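Local coordinates for protein dihydrodipicolinate synthase (Bacillus clausii KSM-K16, PDB 3E96) that probably acts as a 4-hydroxy-tetrahydrodipicolinate synthase, a lyase of the DapA family that would use pyruvate as a substrate, at residues 197-211 and 221-233. Sequence-based numbering, arbitrary orientation.
Sequences EKWAPFFWHAGAKGF and QKAVEMLEALRNN
W204 leaves its helix with CG trans to the main-chain nitrogen (chi1 -164°), which carries the indole across to helix 221-231 and lays one face of it on L230. Followed outward, CB and CG of W204 meet the L230 CD2 methyl; the five-membered ring then takes L230 CB over its face, 3.8 Å from the centroid and 12° off the normal, a CH-pi contact. CE3 of W204 rests 3.7 Å from L230 CD1, CZ3 reaches L227 CD1, and CZ2 meets the aliphatic CG of R231. On the opposite face lies A208 O, offset toward the rim. In the ring plane, NE1 of W204 donates to a water at 2.9 Å that probably donates to L230 O, bridging the helices where no direct hydrogen bond joins them. A leucine in place of W204 would probably uncover L230 CB and leave that water without its indole donor. A second water links K209 O to NE of R231, whose NH2 hydrogen-bonds E13 O.

Toward the other end, M226 bends at its last torsion: SD stands 3.8 Å from A200 CB and CE 3.9 Å from P201 CG. The same sulfur lies 4.8 Å from the F211 ring centroid, above one face, a Met-aromatic contact. The F211 edge turns to A223 O, CZ being 3.7 Å from that oxygen. E197 OE2 passes beside A223 CB and hydrogen-bonds S213 OG. The two helices run in the same sense, their segment axes 28° apart, and pack side by side outside the closed parallel barrel, whose eighth strand, 210-213, lies between them in sequence, as in a (beta/alpha)8 TIM barrel.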
loop_
_atom_site.group_PDB
_atom_site.type_symbol
_atom_site.label_atom_id
_atom_site.label_comp_id
_atom_site.label_asym_id
_atom_site.label_seq_id
_atom_site.Cartn_x
_atom_site.Cartn_y
_atom_site.Cartn_z
ATOM N N GLU B 197 -0.225 -18.778 -12.669
ATOM C CA GLU B 197 0.196 -20.096 -13.127
ATOM C C GLU B 197 1.134 -20.938 -12.270
ATOM O O GLU B 197 0.998 -22.160 -12.250
ATOM C CB GLU B 197 0.751 -19.988 -14.554
ATOM C CG GLU B 197 -0.330 -19.651 -15.590
ATOM C CD GLU B 197 -0.477 -18.160 -15.857
ATOM O OE1 GLU B 197 -0.103 -17.344 -14.987
ATOM O OE2 GLU B 197 -0.981 -17.802 -16.946
ATOM N N LYS B 198 2.080 -20.321 -11.570
ATOM C CA LYS B 198 2.988 -21.111 -10.739
ATOM C C LYS B 198 2.203 -21.844 -9.652
ATOM O O LYS B 198 2.518 -22.978 -9.296
ATOM C CB LYS B 198 4.048 -20.218 -10.080
ATOM C CG LYS B 198 4.956 -20.967 -9.097
ATOM C CD LYS B 198 6.064 -20.080 -8.546
ATOM C CE LYS B 198 6.908 -20.832 -7.522
ATOM N NZ LYS B 198 7.952 -19.968 -6.902
ATOM N N TRP B 199 1.163 -21.197 -9.142
ATOM C CA TRP B 199 0.371 -21.781 -8.068
ATOM C C TRP B 199 -0.960 -22.411 -8.463
ATOM O O TRP B 199 -1.539 -23.177 -7.691
ATOM C CB TRP B 199 0.133 -20.719 -6.984
ATOM C CG TRP B 199 1.401 -20.311 -6.305
ATOM C CD1 TRP B 199 2.252 -19.308 -6.674
ATOM C CD2 TRP B 199 2.001 -20.951 -5.174
ATOM N NE1 TRP B 199 3.349 -19.288 -5.841
ATOM C CE2 TRP B 199 3.219 -20.287 -4.913
ATOM C CE3 TRP B 199 1.627 -22.026 -4.357
ATOM C CZ2 TRP B 199 4.069 -20.663 -3.866
ATOM C CZ3 TRP B 199 2.472 -22.402 -3.316
ATOM C CH2 TRP B 199 3.678 -21.720 -3.081
ATOM N N ALA B 200 -1.436 -22.102 -9.664
ATOM C CA ALA B 200 -2.718 -22.613 -10.142
ATOM C C ALA B 200 -2.947 -24.123 -10.018
ATOM O O ALA B 200 -4.018 -24.549 -9.594
ATOM C CB ALA B 200 -2.942 -22.170 -11.597
ATOM N N PRO B 201 -1.959 -24.956 -10.394
ATOM C CA PRO B 201 -2.186 -26.403 -10.277
ATOM C C PRO B 201 -2.478 -26.858 -8.847
ATOM O O PRO B 201 -3.345 -27.703 -8.613
ATOM C CB PRO B 201 -0.891 -27.007 -10.825
ATOM C CG PRO B 201 -0.421 -25.965 -11.811
ATOM C CD PRO B 201 -0.676 -24.675 -11.063
ATOM N N PHE B 202 -1.746 -26.294 -7.896
ATOM C CA PHE B 202 -1.910 -26.637 -6.490
ATOM C C PHE B 202 -3.244 -26.132 -5.941
ATOM O O PHE B 202 -3.944 -26.852 -5.226
ATOM C CB PHE B 202 -0.734 -26.061 -5.707
ATOM C CG PHE B 202 0.606 -26.464 -6.266
ATOM C CD1 PHE B 202 1.135 -27.728 -6.005
ATOM C CD2 PHE B 202 1.315 -25.597 -7.097
ATOM C CE1 PHE B 202 2.348 -28.130 -6.564
ATOM C CE2 PHE B 202 2.536 -25.987 -7.668
ATOM C CZ PHE B 202 3.054 -27.256 -7.402
ATOM N N PHE B 203 -3.594 -24.894 -6.270
ATOM C CA PHE B 203 -4.865 -24.333 -5.826
ATOM C C PHE B 203 -6.015 -25.110 -6.460
ATOM O O PHE B 203 -7.029 -25.365 -5.813
ATOM C CB PHE B 203 -4.993 -22.860 -6.239
ATOM C CG PHE B 203 -4.370 -21.894 -5.280
ATOM C CD1 PHE B 203 -3.003 -21.925 -5.026
ATOM C CD2 PHE B 203 -5.155 -20.930 -4.642
ATOM C CE1 PHE B 203 -2.418 -21.007 -4.150
ATOM C CE2 PHE B 203 -4.585 -20.007 -3.766
ATOM C CZ PHE B 203 -3.211 -20.046 -3.517
ATOM N N TRP B 204 -5.856 -25.485 -7.729
ATOM C CA TRP B 204 -6.911 -26.212 -8.435
ATOM C C TRP B 204 -7.254 -27.512 -7.721
ATOM O O TRP B 204 -8.429 -27.818 -7.505
ATOM C CB TRP B 204 -6.488 -26.500 -9.881
ATOM C CG TRP B 204 -7.632 -26.894 -10.770
ATOM C CD1 TRP B 204 -8.180 -28.138 -10.908
ATOM C CD2 TRP B 204 -8.390 -26.024 -11.621
ATOM N NE1 TRP B 204 -9.234 -28.096 -11.795
ATOM C CE2 TRP B 204 -9.384 -26.810 -12.245
ATOM C CE3 TRP B 204 -8.325 -24.656 -11.915
ATOM C CZ2 TRP B 204 -10.309 -26.270 -13.149
ATOM C CZ3 TRP B 204 -9.244 -24.119 -12.814
ATOM C CH2 TRP B 204 -10.221 -24.926 -13.419
ATOM N N HIS B 205 -6.223 -28.270 -7.355
ATOM C CA HIS B 205 -6.407 -29.531 -6.644
ATOM C C HIS B 205 -7.129 -29.296 -5.317
ATOM O O HIS B 205 -7.912 -30.137 -4.866
ATOM C CB HIS B 205 -5.049 -30.186 -6.379
ATOM C CG HIS B 205 -5.111 -31.353 -5.443
ATOM N ND1 HIS B 205 -5.699 -32.551 -5.783
ATOM C CD2 HIS B 205 -4.677 -31.495 -4.168
ATOM C CE1 HIS B 205 -5.625 -33.383 -4.758
ATOM N NE2 HIS B 205 -5.009 -32.766 -3.766
ATOM N N ALA B 206 -6.865 -28.149 -4.701
ATOM C CA ALA B 206 -7.470 -27.801 -3.420
ATOM C C ALA B 206 -8.868 -27.176 -3.498
ATOM O O ALA B 206 -9.500 -26.951 -2.461
ATOM C CB ALA B 206 -6.530 -26.879 -2.639
ATOM N N GLY B 207 -9.352 -26.877 -4.701
ATOM C CA GLY B 207 -10.692 -26.316 -4.809
ATOM C C GLY B 207 -10.910 -25.109 -5.707
ATOM O O GLY B 207 -12.057 -24.739 -5.970
ATOM N N ALA B 208 -9.835 -24.486 -6.176
ATOM C CA ALA B 208 -9.974 -23.315 -7.043
ATOM C C ALA B 208 -10.459 -23.742 -8.426
ATOM O O ALA B 208 -10.125 -24.830 -8.892
ATOM C CB ALA B 208 -8.637 -22.587 -7.162
ATOM N N LYS B 209 -11.241 -22.886 -9.082
ATOM C CA LYS B 209 -11.748 -23.202 -10.413
ATOM C C LYS B 209 -11.415 -22.115 -11.427
ATOM O O LYS B 209 -12.021 -22.033 -12.495
ATOM C CB LYS B 209 -13.261 -23.437 -10.366
ATOM C CG LYS B 209 -13.644 -24.692 -9.597
ATOM C CD LYS B 209 -15.147 -24.886 -9.551
ATOM C CE LYS B 209 -15.501 -26.152 -8.789
ATOM N NZ LYS B 209 -16.967 -26.401 -8.790
ATOM N N GLY B 210 -10.436 -21.288 -11.081
ATOM C CA GLY B 210 -10.003 -20.221 -11.963
ATOM C C GLY B 210 -8.690 -19.674 -11.437
ATOM O O GLY B 210 -8.275 -20.022 -10.332
ATOM N N PHE B 211 -8.022 -18.839 -12.224
ATOM C CA PHE B 211 -6.769 -18.240 -11.785
ATOM C C PHE B 211 -6.482 -16.954 -12.552
ATOM O O PHE B 211 -6.964 -16.763 -13.669
ATOM C CB PHE B 211 -5.601 -19.243 -11.917
ATOM C CG PHE B 211 -5.322 -19.711 -13.327
ATOM C CD1 PHE B 211 -4.491 -18.978 -14.169
ATOM C CD2 PHE B 211 -5.857 -20.910 -13.792
ATOM C CE1 PHE B 211 -4.191 -19.430 -15.453
ATOM C CE2 PHE B 211 -5.568 -21.376 -15.075
ATOM C CZ PHE B 211 -4.731 -20.635 -15.909
ATOM N N GLN B 221 -2.004 -18.082 -25.047
ATOM C CA GLN B 221 -2.221 -19.489 -25.371
ATOM C C GLN B 221 -1.637 -20.432 -24.315
ATOM O O GLN B 221 -2.170 -21.519 -24.087
ATOM C CB GLN B 221 -1.642 -19.823 -26.754
ATOM C CG GLN B 221 -0.121 -19.923 -26.824
ATOM C CD GLN B 221 0.587 -18.576 -26.902
ATOM O OE1 GLN B 221 1.817 -18.523 -26.953
ATOM N NE2 GLN B 221 -0.181 -17.484 -26.917
ATOM N N LYS B 222 -0.544 -20.027 -23.672
ATOM C CA LYS B 222 0.064 -20.864 -22.639
ATOM C C LYS B 222 -0.850 -20.945 -21.425
ATOM O O LYS B 222 -0.979 -22.002 -20.803
ATOM C CB LYS B 222 1.427 -20.312 -22.214
ATOM C CG LYS B 222 2.530 -20.518 -23.238
ATOM C CD LYS B 222 3.877 -20.057 -22.699
ATOM C CE LYS B 222 4.993 -20.314 -23.707
ATOM N NZ LYS B 222 5.152 -21.767 -24.008
ATOM N N ALA B 223 -1.481 -19.823 -21.088
ATOM C CA ALA B 223 -2.392 -19.778 -19.955
ATOM C C ALA B 223 -3.602 -20.645 -20.276
ATOM O O ALA B 223 -4.079 -21.404 -19.430
ATOM C CB ALA B 223 -2.828 -18.338 -19.687
ATOM N N VAL B 224 -4.092 -20.534 -21.509
ATOM C CA VAL B 224 -5.245 -21.316 -21.940
ATOM C C VAL B 224 -4.937 -22.809 -21.881
ATOM O O VAL B 224 -5.784 -23.606 -21.488
ATOM C CB VAL B 224 -5.679 -20.939 -23.381
ATOM C CG1 VAL B 224 -6.769 -21.889 -23.865
ATOM C CG2 VAL B 224 -6.205 -19.509 -23.403
ATOM N N GLU B 225 -3.722 -23.187 -22.268
ATOM C CA GLU B 225 -3.336 -24.593 -22.237
ATOM C C GLU B 225 -3.406 -25.137 -20.812
ATOM O O GLU B 225 -3.852 -26.266 -20.599
ATOM C CB GLU B 225 -1.917 -24.780 -22.779
ATOM C CG GLU B 225 -1.720 -24.302 -24.206
ATOM C CD GLU B 225 -0.311 -24.552 -24.713
ATOM O OE1 GLU B 225 0.079 -23.924 -25.725
ATOM O OE2 GLU B 225 0.404 -25.380 -24.105
ATOM N N MET B 226 -2.968 -24.338 -19.839
ATOM C CA MET B 226 -2.996 -24.780 -18.448
ATOM C C MET B 226 -4.429 -24.948 -17.970
ATOM O O MET B 226 -4.750 -25.933 -17.308
ATOM C CB MET B 226 -2.266 -23.790 -17.522
ATOM C CG MET B 226 -2.277 -24.224 -16.040
ATOM S SD MET B 226 -1.309 -23.192 -14.877
ATOM C CE MET B 226 0.341 -23.928 -15.102
ATOM N N LEU B 227 -5.288 -23.984 -18.296
ATOM C CA LEU B 227 -6.685 -24.050 -17.878
ATOM C C LEU B 227 -7.365 -25.288 -18.444
ATOM O O LEU B 227 -8.076 -25.994 -17.734
ATOM C CB LEU B 227 -7.457 -22.807 -18.337
ATOM C CG LEU B 227 -8.946 -22.796 -17.963
ATOM C CD1 LEU B 227 -9.103 -22.634 -16.452
ATOM C CD2 LEU B 227 -9.659 -21.661 -18.693
ATOM N N GLU B 228 -7.147 -25.552 -19.727
ATOM C CA GLU B 228 -7.776 -26.706 -20.355
ATOM C C GLU B 228 -7.260 -28.018 -19.767
ATOM O O GLU B 228 -8.041 -28.936 -19.520
ATOM C CB GLU B 228 -7.557 -26.662 -21.866
ATOM C CG GLU B 228 -8.026 -25.345 -22.474
ATOM C CD GLU B 228 -8.110 -25.382 -23.982
ATOM O OE1 GLU B 228 -7.170 -25.899 -24.620
ATOM O OE2 GLU B 228 -9.115 -24.879 -24.530
ATOM N N ALA B 229 -5.953 -28.098 -19.530
ATOM C CA ALA B 229 -5.359 -29.301 -18.955
ATOM C C ALA B 229 -5.946 -29.552 -17.569
ATOM O O ALA B 229 -6.294 -30.683 -17.228
ATOM C CB ALA B 229 -3.837 -29.152 -18.866
ATOM N N LEU B 230 -6.057 -28.495 -16.771
ATOM C CA LEU B 230 -6.609 -28.620 -15.426
ATOM C C LEU B 230 -8.064 -29.081 -15.483
ATOM O O LEU B 230 -8.471 -29.981 -14.750
ATOM C CB LEU B 230 -6.522 -27.279 -14.687
ATOM C CG LEU B 230 -5.124 -26.824 -14.247
ATOM C CD1 LEU B 230 -5.170 -25.379 -13.759
ATOM C CD2 LEU B 230 -4.617 -27.741 -13.139
ATOM N N ARG B 231 -8.846 -28.455 -16.356
ATOM C CA ARG B 231 -10.253 -28.805 -16.497
ATOM C C ARG B 231 -10.442 -30.242 -16.977
ATOM O O ARG B 231 -11.409 -30.899 -16.601
ATOM C CB ARG B 231 -10.942 -27.839 -17.465
ATOM C CG ARG B 231 -11.250 -26.469 -16.866
ATOM C CD ARG B 231 -11.826 -25.542 -17.916
ATOM N NE ARG B 231 -12.384 -24.320 -17.344
ATOM C CZ ARG B 231 -12.894 -23.330 -18.069
ATOM N NH1 ARG B 231 -12.912 -23.418 -19.390
ATOM N NH2 ARG B 231 -13.398 -22.255 -17.477
ATOM N N ASN B 232 -9.524 -30.728 -17.806
ATOM C CA ASN B 232 -9.620 -32.093 -18.320
ATOM C C ASN B 232 -8.985 -33.106 -17.380
ATOM O O ASN B 232 -9.003 -34.307 -17.652
ATOM C CB ASN B 232 -8.944 -32.208 -19.686
ATOM C CG ASN B 232 -9.615 -31.363 -20.743
ATOM O OD1 ASN B 232 -10.834 -31.201 -20.740
ATOM N ND2 ASN B 232 -8.824 -30.831 -21.666
ATOM N N ASN B 233 -8.420 -32.624 -16.280
ATOM C CA ASN B 233 -7.764 -33.500 -15.320
ATOM C C ASN B 233 -6.643 -34.281 -15.993
ATOM O O ASN B 233 -6.382 -35.437 -15.658
ATOM C CB ASN B 233 -8.775 -34.463 -14.698
ATOM C CG ASN B 233 -9.802 -33.748 -13.845
ATOM O OD1 ASN B 233 -9.455 -33.090 -12.864
ATOM N ND2 ASN B 233 -11.070 -33.868 -14.215
HETATM O O HOH W 1 -10.915 -30.216 -12.694
HETATM O O HOH W 2 -13.110 -23.831 -14.511
#